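Local coordinates for protein glycosyl transferase family 8 (Streptococcus pneumoniae, PDB 5GVV) that transfers galactose from UDP-galactose to the terminal glucose of already glycosylated PsrP, the third step in O-glycosylation of this serine-rich repeat protein, at residues K35-N40 with F96-K101; E46-I51 with G60-C65; D293-Q298 with K395-A400; P368-D373 with A399-Y404. One frame throughout, in Å; residues are numbered along the deposited sequence.

Starting from the N terminus, interaction 1 opens on strand 34-40 and closes on the loop before strand 101-105. Within that span lies interaction 2, which packs helix 45-57 on strand 61-66. The two touch, because strands 34-40 and 61-66 are neighbours in one sheet and Asn40 meets Asp64. Both belong to the family 8 domain, and interactions 3 and 4 follow them in series, in a second, parallel sheet with its helices. Interaction 3 closes a long loop between helices 292-298 and 395-402; interaction 4 opens inside that loop, on strand 369-372, and ends on the same C-terminal helix. They share Ala399 and Ala400, and Met397 of interaction 3 rests on Ile370 of interaction 4.

Interaction 1: K35-N40 with F96-K101; sequences KIYLLN and FVTEDK
In the central sheet of the GT-A domain, Tyr37 of strand 34-40 lies against Val97 and Glu99 of the loop leading into strand 101-105. The phenol ring takes its greasy cover from Val97, whose CG2 sits almost squarely over the ring centre in a CH-pi contact, 3.9 Å from the Tyr37 ring centroid and 7° off the normal. The other branch, Val97 CG1, reaches Tyr37 CE2 at 3.8 Å, so both methyls of this beta-branched residue touch the ring, CG2 over its centre and CG1 at CE2. The hydroxyl does polar work: Tyr37 OH donates to Glu99 OE1 over 2.6 Å, and accepts a weak but nearly straight bond from Thr98 N at 3.3 Å. Lys35, with CG anti to the backbone N (chi1 -176°) and the chain extended beyond, brings NZ within 2.7 Å of Glu99 OE2 as a salt bridge. Each carboxylate oxygen is met on its syn lone pair, one by the phenol and one by the ammonium, which should favour a charged glutamate. Farther along the strand, Leu39 CG packs on Phe96 CD1 at 4.1 Å. The side chains of Lys35, Tyr37 and Leu39 all meet the loop, while Ile36 and Leu38 contact helix 45-57, as expected of an inner strand covered on both faces in the Rossmann-like nucleotide-binding fold of GT-A glycosyltransferases.

Interaction 2: E46-I51 with G60-C65; sequences EWFSQI and GDLIDC
The Phe48 ring lies between two flat groups, with the carboxylate of Asp64 on one face and the indole of Trp47 on the other. Asp64 CG stands 3.4 Å above the ring plane of Phe48, displaced toward the rim, and the ring and carboxylate planes are only 12° apart, a true stack. On the opposite face Trp47 CE3 sits nearer the rim than the centre, while the indole itself carries Ile51 CG1 over its centre. A chi1 of -175°, CG anti to the backbone N, sets Asp64 CG over the ring; Asp64 CB makes a CH-pi contact 3.7 Å from the Phe48 ring centroid, and Asp64 OD1 comes to 3.3 Å from Phe48 CZ. Leu62, also on the inward side of strand 61-66, puts CD2 3.7 Å from Phe48 CD1 and 3.7 Å from Ile51 CG2, a branched methyl end that touches both side chains. Helix and strand run nearly antiparallel, at 162°, as successive elements of the beta-alpha-beta unit from strand 34-40 to strand 61-66. No hydrogen bond spans the two segments. The buried carboxylate is instead satisfied by Lys66, in a salt bridge to OD2, and by Asn40, which bonds OD1; these partners probably keep Asp64 ionised although one side of its carboxylate is pressed flat against an aromatic ring.

Interaction 3: D293-Q298 with K395-A400; sequences DYLAEQ and KKMVAA
Lys395, the first residue of helix 395-402 to meet helix 292-298, lies across Tyr294 at about a right angle. Its aliphatic part does the touching: Lys395 CG is 3.2 Å from Tyr294 OH, a close approach, and the bends farther along the chain fold NZ back to 3.7 Å from the same oxygen. Two residues on, the selenomethionine Met397 turns inward, and its SE lies 4.1 Å from Leu295 CD1; the long, flexible methionine-type chain, with selenium here in place of sulfur, suits this deeper position, where it also reaches strand 369-372. Val398 is the hub. Its CG2 branch, anti to the carbonyl carbon, approaches Tyr294 CE2 to 3.6 Å and also touches Leu295 CD2 and Gln298 CB, each at 4.1 Å. One compact methyl thus meets three side chains, two adjacent and one a turn later, and Gln298 CG in turn lies over a face of the Tyr294 ring. The axes of the two segments approach to 10.3 Å and cross at -50°. No hydrogen bond or salt bridge joins the segments, so cohesion is by van der Waals packing, apolar toward the sheet at Met397 and Leu295 and more polar at the outer margin, where Lys395 and Gln298 bring charged or amide ends.

Interaction 4: P368-D373 with A399-Y404; sequences PMIAFD and AAIRSY
Apolar packing carries the whole contact between Ile370 and Pro368 on the strand side and Ala400, Ile401 and Tyr404 at the C-terminal end of the chain. Ile370 has CG1 between the backbone N and the carbonyl carbon (chi1 63°), and an extended chi2 of 178° then places CD1 4.0 Å from Ile401 CG1. The short side chain of Ala400 offers its single methyl, CB, to the same Ile370 CD1 at 4.3 Å. The other branch, Ile370 CG2, meets Tyr404 OH at 3.7 Å as the two side chains slide past each other in opposite directions. Pro368 runs past the tyrosine likewise, its CB 3.6 Å from Tyr404 CE2, its rigid ring offering a hydrocarbon surface just before the strand. Here helix 395-402 covers one face of the six-stranded parallel sheet, of which strand 369-372 is a member, an alpha/beta layering of Rossmann type; Met397, from the preceding turn, reaches Ile370 and Phe372 as well. No hydrogen bond crosses between the two segments. Within 399-404, Ser403 OG donates to Ala400 O at 2.7 Å, and the same carbonyl also accepts from Ser403 N, while Arg402 forms a salt bridge through NE with Glu301.

Interaction 1: K35-N40 with F96-K101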
loop_
_atom_site.group_PDB
_atom_site.type_symbol
_atom_site.label_atom_id
_atom_site.label_comp_id
_atom_site.label_asym_id
_atom_site.label_seq_id
_atom_site.Cartn_x
_atom_site.Cartn_y
_atom_site.Cartn_z
ATOM N N LYS A 35 -1.977 -0.544 23.174
ATOM C CA LYS A 35 -3.127 0.261 22.801
ATOM C C LYS A 35 -2.627 1.308 21.822
ATOM O O LYS A 35 -1.986 2.290 22.214
ATOM C CB LYS A 35 -3.758 0.918 24.026
ATOM C CG LYS A 35 -5.031 1.691 23.720
ATOM C CD LYS A 35 -5.668 2.186 25.004
ATOM C CE LYS A 35 -6.931 2.986 24.740
ATOM N NZ LYS A 35 -7.436 3.559 26.023
ATOM N N ILE A 36 -2.897 1.077 20.542
ATOM C CA ILE A 36 -2.384 1.939 19.484
ATOM C C ILE A 36 -3.432 2.938 18.998
ATOM O O ILE A 36 -4.513 2.553 18.546
ATOM C CB ILE A 36 -1.884 1.104 18.287
ATOM C CG1 ILE A 36 -0.680 0.249 18.700
ATOM C CG2 ILE A 36 -1.508 2.009 17.125
ATOM C CD1 ILE A 36 -0.192 -0.689 17.622
ATOM N N TYR A 37 -3.100 4.223 19.085
ATOM C CA TYR A 37 -3.924 5.266 18.485
ATOM C C TYR A 37 -3.350 5.591 17.109
ATOM O O TYR A 37 -2.129 5.634 16.941
ATOM C CB TYR A 37 -3.909 6.533 19.343
ATOM C CG TYR A 37 -4.507 6.394 20.727
ATOM C CD1 TYR A 37 -5.775 6.890 21.004
ATOM C CD2 TYR A 37 -3.796 5.800 21.766
ATOM C CE1 TYR A 37 -6.327 6.784 22.268
ATOM C CE2 TYR A 37 -4.346 5.691 23.044
ATOM C CZ TYR A 37 -5.614 6.186 23.283
ATOM O OH TYR A 37 -6.179 6.086 24.542
ATOM N N LEU A 38 -4.215 5.805 16.122
ATOM C CA LEU A 38 -3.745 6.236 14.806
ATOM C C LEU A 38 -4.495 7.474 14.345
ATOM O O LEU A 38 -5.672 7.403 13.979
ATOM C CB LEU A 38 -3.881 5.120 13.768
ATOM C CG LEU A 38 -3.531 5.474 12.318
ATOM C CD1 LEU A 38 -2.138 6.063 12.238
ATOM C CD2 LEU A 38 -3.637 4.239 11.430
ATOM N N LEU A 39 -3.811 8.613 14.374
ATOM C CA LEU A 39 -4.403 9.866 13.923
ATOM C C LEU A 39 -4.406 9.918 12.398
ATOM O O LEU A 39 -3.365 9.743 11.762
ATOM C CB LEU A 39 -3.643 11.060 14.508
ATOM C CG LEU A 39 -4.100 11.549 15.889
ATOM C CD1 LEU A 39 -3.865 10.497 16.954
ATOM C CD2 LEU A 39 -3.425 12.872 16.276
ATOM N N ASN A 40 -5.580 10.133 11.812
ATOM C CA ASN A 40 -5.708 10.155 10.357
ATOM C C ASN A 40 -6.978 10.874 9.926
ATOM O O ASN A 40 -7.830 11.183 10.758
ATOM C CB ASN A 40 -5.711 8.729 9.794
ATOM C CG ASN A 40 -7.006 7.979 10.098
ATOM O OD1 ASN A 40 -7.814 7.720 9.202
ATOM N ND2 ASN A 40 -7.200 7.614 11.362
ATOM N N PHE A 96 -7.034 13.004 21.961
ATOM C CA PHE A 96 -7.515 11.645 21.725
ATOM C C PHE A 96 -7.071 10.641 22.785
ATOM O O PHE A 96 -7.842 9.764 23.179
ATOM C CB PHE A 96 -7.050 11.143 20.354
ATOM C CG PHE A 96 -7.611 11.919 19.196
ATOM C CD1 PHE A 96 -6.865 12.932 18.602
ATOM C CD2 PHE A 96 -8.877 11.636 18.696
ATOM C CE1 PHE A 96 -7.370 13.651 17.532
ATOM C CE2 PHE A 96 -9.389 12.350 17.622
ATOM C CZ PHE A 96 -8.633 13.360 17.041
ATOM N N VAL A 97 -5.820 10.754 23.227
ATOM C CA VAL A 97 -5.235 9.774 24.140
ATOM C C VAL A 97 -5.697 9.998 25.579
ATOM O O VAL A 97 -5.634 11.118 26.086
ATOM C CB VAL A 97 -3.692 9.808 24.070
ATOM C CG1 VAL A 97 -3.090 8.710 24.933
ATOM C CG2 VAL A 97 -3.235 9.654 22.620
ATOM N N THR A 98 -6.153 8.933 26.236
ATOM C CA THR A 98 -6.713 9.037 27.585
ATOM C C THR A 98 -5.688 8.667 28.648
ATOM O O THR A 98 -5.888 8.929 29.837
ATOM C CB THR A 98 -7.949 8.128 27.754
ATOM O OG1 THR A 98 -7.556 6.752 27.651
ATOM C CG2 THR A 98 -8.981 8.430 26.684
ATOM N N GLU A 99 -4.585 8.057 28.220
ATOM C CA GLU A 99 -3.538 7.658 29.154
ATOM C C GLU A 99 -2.660 8.846 29.545
ATOM O O GLU A 99 -2.502 9.796 28.773
ATOM C CB GLU A 99 -2.686 6.525 28.573
ATOM C CG GLU A 99 -3.395 5.170 28.503
ATOM C CD GLU A 99 -4.411 5.074 27.376
ATOM O OE1 GLU A 99 -4.396 5.926 26.462
ATOM O OE2 GLU A 99 -5.229 4.133 27.403
ATOM N N ASP A 100 -2.098 8.797 30.749
ATOM C CA ASP A 100 -1.260 9.892 31.226
ATOM C C ASP A 100 0.100 9.908 30.515
ATOM O O ASP A 100 0.739 10.960 30.401
ATOM C CB ASP A 100 -1.088 9.822 32.746
ATOM C CG ASP A 100 -2.411 9.940 33.493
ATOM O OD1 ASP A 100 -3.357 10.560 32.955
ATOM O OD2 ASP A 100 -2.502 9.407 34.622
ATOM N N LYS A 101 0.533 8.743 30.033
ATOM C CA LYS A 101 1.775 8.649 29.259
ATOM C C LYS A 101 1.567 7.862 27.966
ATOM O O LYS A 101 0.827 6.871 27.943
ATOM C CB LYS A 101 2.905 8.028 30.090
ATOM C CG LYS A 101 4.218 7.861 29.330
ATOM C CD LYS A 101 5.397 7.570 30.253
ATOM C CE LYS A 101 5.206 6.294 31.055
ATOM N NZ LYS A 101 6.477 5.862 31.717
#

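Interaction 2: E46-I51 with G60-C65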
loop_
_atom_site.group_PDB
_atom_site.type_symbol
_atom_site.label_atom_id
_atom_site.label_comp_id
_atom_site.label_asym_id
_atom_site.label_seq_id
_atom_site.Cartn_x
_atom_site.Cartn_y
_atom_site.Cartn_z
ATOM N N GLU A 46 -12.364 -0.399 6.700
ATOM C CA GLU A 46 -12.089 -1.822 6.516
ATOM C C GLU A 46 -10.688 -2.191 6.983
ATOM O O GLU A 46 -10.466 -3.277 7.530
ATOM C CB GLU A 46 -12.246 -2.222 5.043
ATOM C CG GLU A 46 -13.689 -2.243 4.535
ATOM C CD GLU A 46 -14.167 -0.893 4.048
ATOM O OE1 GLU A 46 -13.438 0.106 4.211
ATOM O OE2 GLU A 46 -15.283 -0.829 3.490
ATOM N N TRP A 47 -9.740 -1.293 6.748
ATOM C CA TRP A 47 -8.369 -1.512 7.192
ATOM C C TRP A 47 -8.331 -1.563 8.714
ATOM O O TRP A 47 -7.754 -2.484 9.293
ATOM C CB TRP A 47 -7.446 -0.411 6.659
ATOM C CG TRP A 47 -5.989 -0.619 7.013
ATOM C CD1 TRP A 47 -5.061 -1.345 6.315
ATOM C CD2 TRP A 47 -5.305 -0.093 8.154
ATOM N NE1 TRP A 47 -3.840 -1.301 6.957
ATOM C CE2 TRP A 47 -3.968 -0.539 8.092
ATOM C CE3 TRP A 47 -5.696 0.713 9.227
ATOM C CZ2 TRP A 47 -3.019 -0.203 9.061
ATOM C CZ3 TRP A 47 -4.753 1.047 10.188
ATOM C CH2 TRP A 47 -3.430 0.590 10.097
ATOM N N PHE A 48 -8.966 -0.586 9.356
ATOM C CA PHE A 48 -9.019 -0.536 10.812
ATOM C C PHE A 48 -9.671 -1.772 11.424
ATOM O O PHE A 48 -9.159 -2.311 12.403
ATOM C CB PHE A 48 -9.773 0.714 11.274
ATOM C CG PHE A 48 -8.900 1.916 11.447
ATOM C CD1 PHE A 48 -8.155 2.080 12.607
ATOM C CD2 PHE A 48 -8.832 2.889 10.459
ATOM C CE1 PHE A 48 -7.345 3.189 12.780
ATOM C CE2 PHE A 48 -8.026 4.004 10.619
ATOM C CZ PHE A 48 -7.280 4.156 11.784
ATOM N N SER A 49 -10.795 -2.216 10.857
ATOM C CA SER A 49 -11.493 -3.389 11.385
ATOM C C SER A 49 -10.603 -4.628 11.498
ATOM O O SER A 49 -10.577 -5.285 12.544
ATOM C CB SER A 49 -12.740 -3.704 10.558
ATOM O OG SER A 49 -13.714 -2.692 10.726
ATOM N N GLN A 50 -9.871 -4.939 10.431
ATOM C CA GLN A 50 -9.029 -6.133 10.413
ATOM C C GLN A 50 -7.826 -6.026 11.344
ATOM O O GLN A 50 -7.529 -6.954 12.106
ATOM C CB GLN A 50 -8.546 -6.428 8.992
ATOM C CG GLN A 50 -7.758 -7.732 8.892
ATOM C CD GLN A 50 -8.603 -8.945 9.241
ATOM O OE1 GLN A 50 -9.464 -9.351 8.467
ATOM N NE2 GLN A 50 -8.365 -9.522 10.415
ATOM N N ILE A 51 -7.120 -4.902 11.268
ATOM C CA ILE A 51 -5.911 -4.725 12.056
ATOM C C ILE A 51 -6.269 -4.660 13.543
ATOM O O ILE A 51 -5.501 -5.118 14.395
ATOM C CB ILE A 51 -5.148 -3.454 11.629
ATOM C CG1 ILE A 51 -4.844 -3.484 10.130
ATOM C CG2 ILE A 51 -3.858 -3.299 12.425
ATOM C CD1 ILE A 51 -4.132 -4.751 9.672
ATOM N N GLY A 60 -4.121 -6.152 22.956
ATOM C CA GLY A 60 -4.138 -4.701 22.855
ATOM C C GLY A 60 -5.384 -4.195 22.151
ATOM O O GLY A 60 -6.426 -4.845 22.192
ATOM N N ASP A 61 -5.286 -3.031 21.512
ATOM C CA ASP A 61 -6.409 -2.489 20.748
ATOM C C ASP A 61 -5.912 -1.504 19.693
ATOM O O ASP A 61 -4.724 -1.151 19.664
ATOM C CB ASP A 61 -7.403 -1.798 21.683
ATOM C CG ASP A 61 -8.849 -1.985 21.249
ATOM O OD1 ASP A 61 -9.089 -2.363 20.081
ATOM O OD2 ASP A 61 -9.748 -1.743 22.084
ATOM N N LEU A 62 -6.818 -1.069 18.823
ATOM C CA LEU A 62 -6.484 -0.085 17.794
ATOM C C LEU A 62 -7.555 1.003 17.754
ATOM O O LEU A 62 -8.739 0.718 17.543
ATOM C CB LEU A 62 -6.342 -0.755 16.422
ATOM C CG LEU A 62 -6.010 0.185 15.258
ATOM C CD1 LEU A 62 -4.721 0.963 15.537
ATOM C CD2 LEU A 62 -5.905 -0.571 13.939
ATOM N N ILE A 63 -7.136 2.248 17.960
ATOM C CA ILE A 63 -8.074 3.357 18.075
ATOM C C ILE A 63 -7.993 4.249 16.846
ATOM O O ILE A 63 -6.931 4.801 16.552
ATOM C CB ILE A 63 -7.784 4.212 19.333
ATOM C CG1 ILE A 63 -7.509 3.314 20.542
ATOM C CG2 ILE A 63 -8.941 5.172 19.605
ATOM C CD1 ILE A 63 -8.695 2.444 20.938
ATOM N N ASP A 64 -9.114 4.391 16.141
ATOM C CA ASP A 64 -9.183 5.245 14.958
ATOM C C ASP A 64 -9.433 6.677 15.395
ATOM O O ASP A 64 -10.533 7.018 15.825
ATOM C CB ASP A 64 -10.300 4.763 14.020
ATOM C CG ASP A 64 -10.358 5.541 12.710
ATOM O OD1 ASP A 64 -9.535 6.463 12.510
ATOM O OD2 ASP A 64 -11.226 5.214 11.869
ATOM N N CYS A 65 -8.407 7.515 15.293
ATOM C CA CYS A 65 -8.551 8.910 15.681
ATOM C C CYS A 65 -8.733 9.772 14.440
ATOM O O CYS A 65 -7.762 10.161 13.789
ATOM C CB CYS A 65 -7.345 9.361 16.501
ATOM S SG CYS A 65 -7.129 8.374 17.999
#

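Interaction 3: D293-Q298 with K395-A400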
loop_
_atom_site.group_PDB
_atom_site.type_symbol
_atom_site.label_atom_id
_atom_site.label_comp_id
_atom_site.label_asym_id
_atom_site.label_seq_id
_atom_site.Cartn_x
_atom_site.Cartn_y
_atom_site.Cartn_z
ATOM N N ASP A 293 -24.703 9.761 16.323
ATOM C CA ASP A 293 -23.470 9.453 17.044
ATOM C C ASP A 293 -23.779 8.622 18.286
ATOM O O ASP A 293 -23.117 7.618 18.566
ATOM C CB ASP A 293 -22.744 10.738 17.448
ATOM C CG ASP A 293 -22.309 11.561 16.253
ATOM O OD1 ASP A 293 -23.188 12.131 15.570
ATOM O OD2 ASP A 293 -21.089 11.639 16.003
ATOM N N TYR A 294 -24.797 9.048 19.026
ATOM C CA TYR A 294 -25.211 8.344 20.227
ATOM C C TYR A 294 -25.645 6.919 19.895
ATOM O O TYR A 294 -25.228 5.971 20.561
ATOM C CB TYR A 294 -26.352 9.100 20.915
ATOM C CG TYR A 294 -26.980 8.323 22.044
ATOM C CD1 TYR A 294 -26.393 8.291 23.304
ATOM C CD2 TYR A 294 -28.151 7.607 21.846
ATOM C CE1 TYR A 294 -26.966 7.574 24.338
ATOM C CE2 TYR A 294 -28.724 6.884 22.865
ATOM C CZ TYR A 294 -28.131 6.872 24.104
ATOM O OH TYR A 294 -28.715 6.147 25.111
ATOM N N LEU A 295 -26.476 6.770 18.864
ATOM C CA LEU A 295 -26.978 5.455 18.464
ATOM C C LEU A 295 -25.827 4.531 18.075
ATOM O O LEU A 295 -25.790 3.367 18.473
ATOM C CB LEU A 295 -27.970 5.575 17.306
ATOM C CG LEU A 295 -29.222 6.421 17.544
ATOM C CD1 LEU A 295 -30.126 6.420 16.317
ATOM C CD2 LEU A 295 -29.985 5.951 18.776
ATOM N N ALA A 296 -24.888 5.057 17.296
ATOM C CA ALA A 296 -23.714 4.290 16.895
ATOM C C ALA A 296 -22.936 3.803 18.112
ATOM O O ALA A 296 -22.534 2.635 18.171
ATOM C CB ALA A 296 -22.819 5.122 15.996
ATOM N N GLU A 297 -22.713 4.706 19.066
ATOM C CA GLU A 297 -21.979 4.385 20.289
ATOM C C GLU A 297 -22.675 3.282 21.078
ATOM O O GLU A 297 -22.029 2.358 21.576
ATOM C CB GLU A 297 -21.835 5.635 21.173
ATOM C CG GLU A 297 -20.862 6.684 20.644
ATOM C CD GLU A 297 -20.950 8.011 21.383
ATOM O OE1 GLU A 297 -19.932 8.734 21.416
ATOM O OE2 GLU A 297 -22.033 8.334 21.917
ATOM N N GLN A 298 -23.999 3.376 21.175
ATOM C CA GLN A 298 -24.791 2.458 21.992
ATOM C C GLN A 298 -25.071 1.111 21.331
ATOM O O GLN A 298 -25.358 0.126 22.020
ATOM C CB GLN A 298 -26.128 3.110 22.357
ATOM C CG GLN A 298 -25.996 4.329 23.261
ATOM C CD GLN A 298 -25.442 3.972 24.622
ATOM O OE1 GLN A 298 -25.985 3.112 25.313
ATOM N NE2 GLN A 298 -24.350 4.618 25.011
ATOM N N LYS A 395 -32.378 6.667 24.551
ATOM C CA LYS A 395 -32.293 5.317 25.109
ATOM C C LYS A 395 -33.494 4.494 24.657
ATOM O O LYS A 395 -33.390 3.282 24.442
ATOM C CB LYS A 395 -32.288 5.366 26.638
ATOM C CG LYS A 395 -31.127 6.121 27.252
ATOM C CD LYS A 395 -31.621 7.292 28.108
ATOM C CE LYS A 395 -31.834 8.537 27.265
ATOM N NZ LYS A 395 -30.583 8.968 26.623
ATOM N N LYS A 396 -34.636 5.165 24.511
ATOM C CA LYS A 396 -35.871 4.511 24.093
ATOM C C LYS A 396 -35.810 3.979 22.660
ATOM O O LYS A 396 -36.397 2.935 22.356
ATOM C CB LYS A 396 -37.066 5.456 24.278
ATOM C CG LYS A 396 -37.402 5.712 25.749
ATOM C CD LYS A 396 -38.653 6.551 25.910
ATOM C CE LYS A 396 -39.208 6.438 27.328
ATOM N NZ LYS A 396 -38.181 6.691 28.380
HETATM N N MSE A 397 -35.115 4.681 21.772
HETATM C CA MSE A 397 -34.980 4.161 20.412
HETATM C C MSE A 397 -33.945 3.050 20.352
HETATM O O MSE A 397 -34.062 2.129 19.536
HETATM C CB MSE A 397 -34.639 5.244 19.391
HETATM C CG MSE A 397 -34.664 4.678 17.958
HETATM SE SE MSE A 397 -34.212 5.969 16.621
HETATM C CE MSE A 397 -35.849 6.995 16.661
ATOM N N VAL A 398 -32.930 3.146 21.209
ATOM C CA VAL A 398 -31.937 2.081 21.338
ATOM C C VAL A 398 -32.658 0.769 21.618
ATOM O O VAL A 398 -32.469 -0.219 20.907
ATOM C CB VAL A 398 -30.943 2.359 22.476
ATOM C CG1 VAL A 398 -29.995 1.181 22.665
ATOM C CG2 VAL A 398 -30.153 3.625 22.196
ATOM N N ALA A 399 -33.504 0.784 22.645
ATOM C CA ALA A 399 -34.306 -0.374 23.022
ATOM C C ALA A 399 -35.241 -0.803 21.892
ATOM O O ALA A 399 -35.442 -1.997 21.658
ATOM C CB ALA A 399 -35.104 -0.069 24.280
ATOM N N ALA A 400 -35.821 0.175 21.202
ATOM C CA ALA A 400 -36.700 -0.104 20.071
ATOM C C ALA A 400 -35.943 -0.861 18.983
ATOM O O ALA A 400 -36.434 -1.856 18.448
ATOM C CB ALA A 400 -37.268 1.189 19.518
#

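Interaction 4: P368-D373 with A399-Y404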
loop_
_atom_site.group_PDB
_atom_site.type_symbol
_atom_site.label_atom_id
_atom_site.label_comp_id
_atom_site.label_asym_id
_atom_site.label_seq_id
_atom_site.Cartn_x
_atom_site.Cartn_y
_atom_site.Cartn_z
ATOM N N PRO A 368 -39.888 -2.275 8.134
ATOM C CA PRO A 368 -40.353 -1.495 9.286
ATOM C C PRO A 368 -39.609 -0.176 9.320
ATOM O O PRO A 368 -38.467 -0.117 8.850
ATOM C CB PRO A 368 -39.920 -2.349 10.481
ATOM C CG PRO A 368 -38.758 -3.149 9.978
ATOM C CD PRO A 368 -39.106 -3.454 8.544
HETATM N N MSE A 369 -40.241 0.864 9.855
HETATM C CA MSE A 369 -39.628 2.185 9.907
HETATM C C MSE A 369 -39.995 2.871 11.219
HETATM O O MSE A 369 -41.148 2.840 11.644
HETATM C CB MSE A 369 -40.084 3.025 8.708
HETATM C CG MSE A 369 -39.608 4.466 8.718
HETATM SE SE MSE A 369 -40.097 5.364 7.064
HETATM C CE MSE A 369 -42.026 5.061 7.101
ATOM N N ILE A 370 -39.007 3.472 11.875
ATOM C CA ILE A 370 -39.265 4.184 13.124
ATOM C C ILE A 370 -38.662 5.581 13.046
ATOM O O ILE A 370 -37.856 5.868 12.156
ATOM C CB ILE A 370 -38.717 3.422 14.345
ATOM C CG1 ILE A 370 -37.193 3.295 14.267
ATOM C CG2 ILE A 370 -39.365 2.038 14.434
ATOM C CD1 ILE A 370 -36.576 2.600 15.468
ATOM N N ALA A 371 -39.053 6.458 13.964
ATOM C CA ALA A 371 -38.605 7.846 13.896
ATOM C C ALA A 371 -38.524 8.484 15.275
ATOM O O ALA A 371 -38.991 7.909 16.264
ATOM C CB ALA A 371 -39.529 8.654 12.991
ATOM N N PHE A 372 -37.912 9.664 15.341
ATOM C CA PHE A 372 -37.966 10.482 16.551
ATOM C C PHE A 372 -39.150 11.430 16.452
ATOM O O PHE A 372 -39.640 11.686 15.352
ATOM C CB PHE A 372 -36.680 11.289 16.737
ATOM C CG PHE A 372 -35.548 10.504 17.347
ATOM C CD1 PHE A 372 -35.635 10.037 18.652
ATOM C CD2 PHE A 372 -34.391 10.250 16.622
ATOM C CE1 PHE A 372 -34.592 9.321 19.222
ATOM C CE2 PHE A 372 -33.341 9.535 17.183
ATOM C CZ PHE A 372 -33.443 9.072 18.486
ATOM N N ASP A 373 -39.595 11.954 17.597
ATOM C CA ASP A 373 -40.714 12.892 17.653
ATOM C C ASP A 373 -40.507 14.082 16.720
ATOM O O ASP A 373 -41.464 14.600 16.132
ATOM C CB ASP A 373 -40.929 13.385 19.095
ATOM C CG ASP A 373 -39.634 13.820 19.763
ATOM O OD1 ASP A 373 -38.616 13.982 19.058
ATOM O OD2 ASP A 373 -39.630 14.005 21.000
ATOM N N ALA A 399 -33.504 0.784 22.645
ATOM C CA ALA A 399 -34.306 -0.374 23.022
ATOM C C ALA A 399 -35.241 -0.803 21.892
ATOM O O ALA A 399 -35.442 -1.997 21.658
ATOM C CB ALA A 399 -35.104 -0.069 24.280
ATOM N N ALA A 400 -35.821 0.175 21.202
ATOM C CA ALA A 400 -36.700 -0.104 20.071
ATOM C C ALA A 400 -35.943 -0.861 18.983
ATOM O O ALA A 400 -36.434 -1.856 18.448
ATOM C CB ALA A 400 -37.268 1.189 19.518
ATOM N N ILE A 401 -34.751 -0.379 18.652
ATOM C CA ILE A 401 -33.933 -1.015 17.624
ATOM C C ILE A 401 -33.559 -2.455 17.999
ATOM O O ILE A 401 -33.650 -3.360 17.165
ATOM C CB ILE A 401 -32.674 -0.172 17.316
ATOM C CG1 ILE A 401 -33.080 1.134 16.622
ATOM C CG2 ILE A 401 -31.710 -0.948 16.442
ATOM C CD1 ILE A 401 -31.973 2.173 16.512
ATOM N N ARG A 402 -33.166 -2.668 19.254
ATOM C CA ARG A 402 -32.822 -4.010 19.729
ATOM C C ARG A 402 -33.988 -5.000 19.695
ATOM O O ARG A 402 -33.770 -6.216 19.657
ATOM C CB ARG A 402 -32.208 -3.952 21.131
ATOM C CG ARG A 402 -30.702 -3.719 21.111
ATOM C CD ARG A 402 -30.095 -3.623 22.496
ATOM N NE ARG A 402 -28.633 -3.648 22.426
ATOM C CZ ARG A 402 -27.844 -2.660 22.836
ATOM N NH1 ARG A 402 -28.370 -1.562 23.362
ATOM N NH2 ARG A 402 -26.525 -2.771 22.733
ATOM N N SER A 403 -35.216 -4.490 19.699
ATOM C CA SER A 403 -36.394 -5.356 19.649
ATOM C C SER A 403 -36.528 -6.024 18.280
ATOM O O SER A 403 -37.207 -7.045 18.142
ATOM C CB SER A 403 -37.670 -4.572 19.988
ATOM O OG SER A 403 -38.144 -3.838 18.869
ATOM N N TYR A 404 -35.872 -5.456 17.271
ATOM C CA TYR A 404 -35.926 -6.010 15.920
ATOM C C TYR A 404 -34.903 -7.122 15.708
ATOM O O TYR A 404 -34.944 -7.833 14.698
ATOM C CB TYR A 404 -35.753 -4.903 14.879
ATOM C CG TYR A 404 -36.966 -4.013 14.784
ATOM C CD1 TYR A 404 -37.087 -2.886 15.587
ATOM C CD2 TYR A 404 -38.000 -4.309 13.905
ATOM C CE1 TYR A 404 -38.199 -2.074 15.511
ATOM C CE2 TYR A 404 -39.115 -3.504 13.822
ATOM C CZ TYR A 404 -39.208 -2.391 14.626
ATOM O OH TYR A 404 -40.317 -1.584 14.553
#